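Local coordinates for hypothetical protein TTHA0068 (Thermus thermophilus, PDB 2CWY), which is of unknown function, a small all-helical protein of the DUF309 family from a thermophilic bacterium, at residues Gly10-Gly15 / Leu44-Leu49; Ala67-Leu72 / Leu79-Leu84. All coordinates share one frame; numbering follows the deposited sequence.

How the interactions relate
Each contact hangs on one tryptophan whose benzene end reaches across to a second helix or the turn that ends it, and neither has a hydrogen bond between its segments. Interaction 1 is purely apolar: Trp12 of helix 5-13 lies on the alanine- and leucine-lined side of helix 33-53. Interaction 2 joins the end of helix 59-69 to the start of helix 81-92; its touching residues are also buried, but backbone carbonyls meet the indole and exposed Glu70 and Arg82 lie at its border. The two lie on opposite sides of the chain's centre, about 15 Å between their centres, yet they touch: Trp12 CE2 packs 3.4 Å from Leu84 CD1, and Leu44 meets the aliphatic part of Arg68.

Interaction 1: residues Gly10-Gly15 / Leu44-Leu49; sequences GLWRAG and LLAAAL
Trp12, in the last turn of helix 5-13, and Ala46 on helix 33-53 are the closest pair of CA atoms, 7.9 Å apart, and the tryptophan side chain spans the separation. That one side chain makes every contact from its segment. With CG anti to the backbone N (chi1 -178°), the ring extends from its helix and brings its six-membered end against three residues on one side of helix 33-53. Leu45 comes in at the ring's edge, near its plane, with CB 4.0 Å from Trp12 CH2. Trp12 CZ3 reaches the backbone of Ala46 obliquely, 3.8 Å from Ala46 CA, an approach the small side chain probably allows. One turn after Leu45, Leu49 crosses the tryptophan at about a right angle and brings a single methyl obliquely to the six-membered ring, CD1 being 3.4 Å from Trp12 CZ2 and 3.6 Å from Trp12 CH2. This is tight packing, and it probably leaves the ring little room to swing. The buried indole nitrogen is satisfied beyond the two segments, where NE1 hydrogen-bonds to Glu87 OE1. Just past the tryptophan the helix ends in a Schellman motif: Gly15, at positive phi, is the C-prime residue, and its N bonds to Trp12 O at 3.0 Å. The chain can then turn directly into helix 17-30, whose Tyr17 meets Trp12 edge-to-face and also touches Leu49, while Val20 packs on Ala46. Helix 81-92 borders the site through Leu84, against Trp12, and Leu92, against Leu49; helix 59-69 reaches Leu45 through Ala65.

Interaction 2: residues Ala67-Leu72 / Leu79-Leu84; sequences ARLEGL and LDWRSL
A buried tryptophan contact, with Trp81 in the first turn of helix 81-92 set against Leu69 and Leu72, joins the two helices where the chain turns between them. Leu69 lies over one face of the indole in a CH-pi contact, its CB 4.2 Å from the centroid of the six-membered ring and 26° off the normal. Leu72 O meets the ring's edge in plane, 3.4 Å from Trp81 CZ2, and Leu69 O lies 3.5 Å from Trp81 CH2. Trp81 CG sits between its own backbone N and carbonyl carbon (chi1 61°), which directs the ring back toward the end of helix 59-69. Helices 59-69 and 81-92 are consecutive, joined by a loop that opens with a type II turn from Leu69 to Leu72, with Gly71 at positive phi; Asp80 N-caps the second helix through a weak bond from Ser83 N to OD1. Trp81 NE1 hydrogen-bonds to Pro73 O in that loop. With an alanine at Trp81, Leu69 would probably lose the ring beneath it, a gap would open beside Leu72, and Pro73 O would lose its donor. On the face opposite Leu69, Arg82 CG lies 3.8 Å above the ring plane. Farther out, on the solvent side, a water may loosely link Glu70 OE1 and Arg82 NH1.

Interaction 1: residues Gly10-Gly15 / Leu44-Leu49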
ATOM      1  N   GLY A  10       4.509 -10.145   4.349  1.00 10.89           N
ATOM      2  CA  GLY A  10       4.250 -11.575   4.358  1.00 12.52           C
ATOM      3  C   GLY A  10       2.843 -11.813   3.836  1.00 11.77           C
ATOM      4  O   GLY A  10       2.610 -12.705   3.018  1.00 10.68           O
ATOM      5  N   LEU A  11       1.893 -11.011   4.309  1.00 11.93           N
ATOM      6  CA  LEU A  11       0.509 -11.126   3.851  1.00 11.82           C
ATOM      7  C   LEU A  11       0.458 -10.820   2.359  1.00 12.43           C
ATOM      8  O   LEU A  11      -0.217 -11.513   1.590  1.00 10.87           O
ATOM      9  CB  LEU A  11      -0.387 -10.121   4.580  1.00 10.76           C
ATOM     10  CG  LEU A  11      -0.532 -10.281   6.092  1.00 10.59           C
ATOM     11  CD1 LEU A  11      -1.140  -9.000   6.663  1.00 11.01           C
ATOM     12  CD2 LEU A  11      -1.409 -11.494   6.412  1.00 11.51           C
ATOM     13  N   TRP A  12       1.167  -9.766   1.962  1.00 11.90           N
ATOM     14  CA  TRP A  12       1.216  -9.345   0.560  1.00 12.11           C
ATOM     15  C   TRP A  12       1.762 -10.456  -0.337  1.00 10.66           C
ATOM     16  O   TRP A  12       1.217 -10.718  -1.414  1.00 10.79           O
ATOM     17  CB  TRP A  12       2.095  -8.105   0.425  1.00 10.78           C
ATOM     18  CG  TRP A  12       2.188  -7.535  -0.974  1.00 14.67           C
ATOM     19  CD1 TRP A  12       2.866  -8.067  -2.042  1.00 15.69           C
ATOM     20  CD2 TRP A  12       1.610  -6.307  -1.442  1.00 13.39           C
ATOM     21  NE1 TRP A  12       2.746  -7.245  -3.138  1.00 15.08           N
ATOM     22  CE2 TRP A  12       1.983  -6.159  -2.797  1.00 14.73           C
ATOM     23  CE3 TRP A  12       0.814  -5.318  -0.847  1.00 15.50           C
ATOM     24  CZ2 TRP A  12       1.590  -5.056  -3.568  1.00 13.93           C
ATOM     25  CZ3 TRP A  12       0.422  -4.217  -1.621  1.00 13.45           C
ATOM     26  CH2 TRP A  12       0.813  -4.100  -2.963  1.00 16.30           C
ATOM     27  N   ARG A  13       2.842 -11.090   0.107  1.00 10.62           N
ATOM     28  CA  ARG A  13       3.461 -12.182  -0.650  1.00 12.59           C
ATOM     29  C   ARG A  13       2.516 -13.368  -0.774  1.00 11.67           C
ATOM     30  O   ARG A  13       2.549 -14.109  -1.765  1.00 11.89           O
ATOM     31  CB  ARG A  13       4.757 -12.634   0.032  1.00 15.50           C
ATOM     32  CG  ARG A  13       5.926 -11.704  -0.204  1.00 21.92           C
ATOM     33  CD  ARG A  13       7.201 -12.311   0.333  1.00 26.94           C
ATOM     34  NE  ARG A  13       7.340 -12.117   1.773  1.00 31.80           N
ATOM     35  CZ  ARG A  13       7.938 -11.066   2.325  1.00 32.08           C
ATOM     36  NH1 ARG A  13       8.455 -10.117   1.552  1.00 34.12           N
ATOM     37  NH2 ARG A  13       8.018 -10.967   3.649  1.00 34.09           N
ATOM     38  N   ALA A  14       1.678 -13.553   0.239  1.00 11.09           N
ATOM     39  CA  ALA A  14       0.707 -14.641   0.227  1.00 12.80           C
ATOM     40  C   ALA A  14      -0.583 -14.247  -0.510  1.00 13.16           C
ATOM     41  O   ALA A  14      -1.559 -15.005  -0.520  1.00 13.59           O
ATOM     42  CB  ALA A  14       0.391 -15.081   1.652  1.00 11.99           C
ATOM     43  N   GLY A  15      -0.583 -13.063  -1.119  1.00 12.23           N
ATOM     44  CA  GLY A  15      -1.750 -12.605  -1.864  1.00 13.69           C
ATOM     45  C   GLY A  15      -2.964 -12.181  -1.047  1.00 13.25           C
ATOM     46  O   GLY A  15      -4.091 -12.129  -1.559  1.00 11.90           O
ATOM     47  N   LEU A  44      -3.948   1.737  -0.478  1.00  6.07           N
ATOM     48  CA  LEU A  44      -4.545   1.894  -1.810  1.00  6.29           C
ATOM     49  C   LEU A  44      -3.918   0.964  -2.854  1.00  6.36           C
ATOM     50  O   LEU A  44      -4.587   0.556  -3.801  1.00  7.15           O
ATOM     51  CB  LEU A  44      -4.443   3.365  -2.256  1.00  7.09           C
ATOM     52  CG  LEU A  44      -5.344   4.339  -1.472  1.00  9.28           C
ATOM     53  CD1 LEU A  44      -4.875   5.796  -1.665  1.00  8.45           C
ATOM     54  CD2 LEU A  44      -6.780   4.168  -1.956  1.00 10.90           C
ATOM     55  N   LEU A  45      -2.638   0.639  -2.693  1.00  4.58           N
ATOM     56  CA  LEU A  45      -1.988  -0.292  -3.616  1.00  5.26           C
ATOM     57  C   LEU A  45      -2.584  -1.678  -3.356  1.00  7.39           C
ATOM     58  O   LEU A  45      -2.912  -2.417  -4.296  1.00  6.58           O
ATOM     59  CB  LEU A  45      -0.477  -0.337  -3.375  1.00  5.14           C
ATOM     60  CG  LEU A  45       0.284   0.963  -3.644  1.00  6.29           C
ATOM     61  CD1 LEU A  45       1.774   0.723  -3.426  1.00  8.31           C
ATOM     62  CD2 LEU A  45       0.031   1.426  -5.065  1.00  7.72           C
ATOM     63  N   ALA A  46      -2.719  -2.037  -2.080  1.00  6.64           N
ATOM     64  CA  ALA A  46      -3.306  -3.333  -1.741  1.00  7.66           C
ATOM     65  C   ALA A  46      -4.736  -3.384  -2.301  1.00  8.87           C
ATOM     66  O   ALA A  46      -5.149  -4.380  -2.910  1.00  8.44           O
ATOM     67  CB  ALA A  46      -3.317  -3.536  -0.210  1.00  7.88           C
ATOM     68  N   ALA A  47      -5.480  -2.300  -2.102  1.00  7.54           N
ATOM     69  CA  ALA A  47      -6.863  -2.220  -2.576  1.00  8.02           C
ATOM     70  C   ALA A  47      -6.954  -2.382  -4.092  1.00  8.01           C
ATOM     71  O   ALA A  47      -7.887  -3.007  -4.600  1.00  9.68           O
ATOM     72  CB  ALA A  47      -7.488  -0.877  -2.136  1.00  9.46           C
ATOM     73  N   ALA A  48      -5.989  -1.815  -4.812  1.00  7.79           N
ATOM     74  CA  ALA A  48      -5.967  -1.912  -6.269  1.00  8.27           C
ATOM     75  C   ALA A  48      -5.832  -3.367  -6.701  1.00  9.08           C
ATOM     76  O   ALA A  48      -6.558  -3.836  -7.576  1.00  6.92           O
ATOM     77  CB  ALA A  48      -4.803  -1.104  -6.831  1.00  8.98           C
ATOM     78  N   LEU A  49      -4.901  -4.087  -6.082  1.00  8.10           N
ATOM     79  CA  LEU A  49      -4.702  -5.480  -6.446  1.00  8.08           C
ATOM     80  C   LEU A  49      -5.892  -6.354  -6.073  1.00  8.80           C
ATOM     81  O   LEU A  49      -6.218  -7.304  -6.799  1.00  7.34           O
ATOM     82  CB  LEU A  49      -3.414  -6.010  -5.811  1.00  9.53           C
ATOM     83  CG  LEU A  49      -2.179  -5.253  -6.299  1.00 12.28           C
ATOM     84  CD1 LEU A  49      -0.940  -5.839  -5.636  1.00 14.53           C
ATOM     85  CD2 LEU A  49      -2.066  -5.349  -7.813  1.00 14.52           C
TER

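Interaction 2: residues Ala67-Leu72 / Leu79-Leu84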
ATOM      1  N   ALA A  67      -0.604   9.586  -5.749  1.00 11.85           N
ATOM      2  CA  ALA A  67      -0.799  10.950  -5.273  1.00 14.47           C
ATOM      3  C   ALA A  67      -0.338  11.093  -3.822  1.00 14.93           C
ATOM      4  O   ALA A  67       0.244  12.108  -3.434  1.00 16.72           O
ATOM      5  CB  ALA A  67      -2.269  11.334  -5.395  1.00 16.56           C
ATOM      6  N   ARG A  68      -0.593  10.069  -3.020  1.00 12.58           N
ATOM      7  CA  ARG A  68      -0.204  10.098  -1.618  1.00 12.36           C
ATOM      8  C   ARG A  68       1.294   9.871  -1.411  1.00 12.07           C
ATOM      9  O   ARG A  68       1.905  10.473  -0.519  1.00 13.32           O
ATOM     10  CB  ARG A  68      -0.954   9.010  -0.840  1.00 13.99           C
ATOM     11  CG  ARG A  68      -2.470   9.004  -0.991  1.00 18.40           C
ATOM     12  CD  ARG A  68      -3.163   9.965  -0.051  1.00 23.53           C
ATOM     13  NE  ARG A  68      -4.618   9.835  -0.151  1.00 24.06           N
ATOM     14  CZ  ARG A  68      -5.336  10.249  -1.192  1.00 26.95           C
ATOM     15  NH1 ARG A  68      -4.735  10.824  -2.226  1.00 27.87           N
ATOM     16  NH2 ARG A  68      -6.651  10.081  -1.202  1.00 24.33           N
ATOM     17  N   LEU A  69       1.881   8.989  -2.217  1.00 11.27           N
ATOM     18  CA  LEU A  69       3.297   8.634  -2.070  1.00 11.04           C
ATOM     19  C   LEU A  69       4.255   9.631  -2.698  1.00 13.56           C
ATOM     20  O   LEU A  69       5.432   9.703  -2.335  1.00 12.12           O
ATOM     21  CB  LEU A  69       3.539   7.240  -2.662  1.00 11.59           C
ATOM     22  CG  LEU A  69       2.718   6.127  -1.995  1.00  9.48           C
ATOM     23  CD1 LEU A  69       2.723   4.882  -2.853  1.00 13.07           C
ATOM     24  CD2 LEU A  69       3.284   5.839  -0.595  1.00  8.66           C
ATOM     25  N   GLU A  70       3.735  10.408  -3.635  1.00 17.15           N
ATOM     26  CA  GLU A  70       4.539  11.398  -4.329  1.00 20.42           C
ATOM     27  C   GLU A  70       5.251  12.361  -3.397  1.00 18.73           C
ATOM     28  O   GLU A  70       4.613  13.043  -2.600  1.00 18.96           O
ATOM     29  CB  GLU A  70       3.662  12.204  -5.286  1.00 24.18           C
ATOM     30  CG  GLU A  70       4.435  13.260  -6.064  1.00 29.67           C
ATOM     31  CD  GLU A  70       5.396  12.652  -7.072  1.00 33.66           C
ATOM     32  OE1 GLU A  70       6.208  11.781  -6.686  1.00 35.99           O
ATOM     33  OE2 GLU A  70       5.338  13.052  -8.255  1.00 37.52           O
ATOM     34  N   GLY A  71       6.578  12.409  -3.504  1.00 17.10           N
ATOM     35  CA  GLY A  71       7.352  13.332  -2.694  1.00 16.01           C
ATOM     36  C   GLY A  71       7.774  12.846  -1.323  1.00 16.10           C
ATOM     37  O   GLY A  71       8.464  13.567  -0.597  1.00 16.34           O
ATOM     38  N   LEU A  72       7.363  11.640  -0.945  1.00 12.95           N
ATOM     39  CA  LEU A  72       7.749  11.118   0.360  1.00 12.87           C
ATOM     40  C   LEU A  72       9.185  10.617   0.319  1.00 12.55           C
ATOM     41  O   LEU A  72       9.691  10.218  -0.738  1.00 12.47           O
ATOM     42  CB  LEU A  72       6.853   9.942   0.769  1.00 11.46           C
ATOM     43  CG  LEU A  72       5.395  10.191   1.156  1.00 10.36           C
ATOM     44  CD1 LEU A  72       4.746   8.848   1.499  1.00  9.89           C
ATOM     45  CD2 LEU A  72       5.315  11.155   2.358  1.00 11.10           C
ATOM     46  N   LEU A  79       9.995   1.011   5.580  1.00 11.73           N
ATOM     47  CA  LEU A  79       9.503   0.381   4.356  1.00 12.18           C
ATOM     48  C   LEU A  79      10.055   0.984   3.054  1.00 11.19           C
ATOM     49  O   LEU A  79      10.059   2.200   2.873  1.00 10.77           O
ATOM     50  CB  LEU A  79       7.967   0.474   4.301  1.00 10.45           C
ATOM     51  CG  LEU A  79       7.326  -0.021   2.997  1.00 11.19           C
ATOM     52  CD1 LEU A  79       7.515  -1.530   2.875  1.00 12.06           C
ATOM     53  CD2 LEU A  79       5.849   0.347   2.982  1.00  9.37           C
ATOM     54  N   ASP A  80      10.520   0.126   2.154  1.00 10.66           N
ATOM     55  CA  ASP A  80      10.993   0.586   0.848  1.00 11.85           C
ATOM     56  C   ASP A  80       9.738   0.607  -0.033  1.00 12.03           C
ATOM     57  O   ASP A  80       9.492  -0.316  -0.813  1.00 10.63           O
ATOM     58  CB  ASP A  80      12.017  -0.398   0.277  1.00 13.77           C
ATOM     59  CG  ASP A  80      12.532   0.016  -1.095  1.00 15.99           C
ATOM     60  OD1 ASP A  80      12.018   1.005  -1.668  1.00 14.95           O
ATOM     61  OD2 ASP A  80      13.455  -0.663  -1.600  1.00 15.82           O
ATOM     62  N   TRP A  81       8.940   1.664   0.090  1.00 10.98           N
ATOM     63  CA  TRP A  81       7.702   1.743  -0.674  1.00 11.13           C
ATOM     64  C   TRP A  81       7.879   1.880  -2.183  1.00 10.18           C
ATOM     65  O   TRP A  81       6.984   1.516  -2.949  1.00  8.58           O
ATOM     66  CB  TRP A  81       6.811   2.872  -0.141  1.00 11.49           C
ATOM     67  CG  TRP A  81       7.402   4.223  -0.229  1.00 11.88           C
ATOM     68  CD1 TRP A  81       8.086   4.895   0.752  1.00 14.16           C
ATOM     69  CD2 TRP A  81       7.385   5.077  -1.366  1.00 11.68           C
ATOM     70  NE1 TRP A  81       8.496   6.121   0.287  1.00 12.33           N
ATOM     71  CE2 TRP A  81       8.080   6.259  -1.012  1.00 13.26           C
ATOM     72  CE3 TRP A  81       6.852   4.962  -2.656  1.00 11.64           C
ATOM     73  CZ2 TRP A  81       8.256   7.322  -1.906  1.00 11.63           C
ATOM     74  CZ3 TRP A  81       7.025   6.014  -3.546  1.00 11.99           C
ATOM     75  CH2 TRP A  81       7.725   7.183  -3.167  1.00 12.44           C
ATOM     76  N   ARG A  82       9.016   2.424  -2.620  1.00  9.72           N
ATOM     77  CA  ARG A  82       9.266   2.544  -4.057  1.00 10.97           C
ATOM     78  C   ARG A  82       9.215   1.164  -4.700  1.00  9.78           C
ATOM     79  O   ARG A  82       8.679   1.003  -5.794  1.00  9.62           O
ATOM     80  CB  ARG A  82      10.633   3.184  -4.315  1.00 12.02           C
ATOM     81  CG  ARG A  82      10.680   4.665  -4.044  1.00 16.37           C
ATOM     82  CD  ARG A  82       9.964   5.437  -5.137  1.00 22.38           C
ATOM     83  NE  ARG A  82      10.275   6.863  -5.072  1.00 26.87           N
ATOM     84  CZ  ARG A  82       9.665   7.794  -5.798  1.00 29.04           C
ATOM     85  NH1 ARG A  82       8.704   7.453  -6.651  1.00 29.98           N
ATOM     86  NH2 ARG A  82      10.008   9.066  -5.658  1.00 31.77           N
ATOM     87  N   SER A  83       9.764   0.163  -4.016  1.00 10.72           N
ATOM     88  CA  SER A  83       9.760  -1.207  -4.529  1.00 10.06           C
ATOM     89  C   SER A  83       8.348  -1.782  -4.565  1.00  9.48           C
ATOM     90  O   SER A  83       7.952  -2.443  -5.535  1.00  8.36           O
ATOM     91  CB  SER A  83      10.650  -2.101  -3.656  1.00 12.34           C
ATOM     92  OG  SER A  83      10.525  -3.462  -4.032  1.00 14.88           O
ATOM     93  N   LEU A  84       7.588  -1.531  -3.501  1.00  7.50           N
ATOM     94  CA  LEU A  84       6.219  -2.023  -3.412  1.00  8.45           C
ATOM     95  C   LEU A  84       5.356  -1.393  -4.502  1.00  9.30           C
ATOM     96  O   LEU A  84       4.534  -2.057  -5.119  1.00 10.16           O
ATOM     97  CB  LEU A  84       5.633  -1.697  -2.037  1.00 10.27           C
ATOM     98  CG  LEU A  84       4.279  -2.313  -1.697  1.00 13.25           C
ATOM     99  CD1 LEU A  84       4.335  -3.835  -1.860  1.00 14.89           C
ATOM    100  CD2 LEU A  84       3.925  -1.943  -0.249  1.00 15.27           C
TER
HETATM  101  O   HOH W   1       6.493   8.520  -7.087  1.00 40.67           O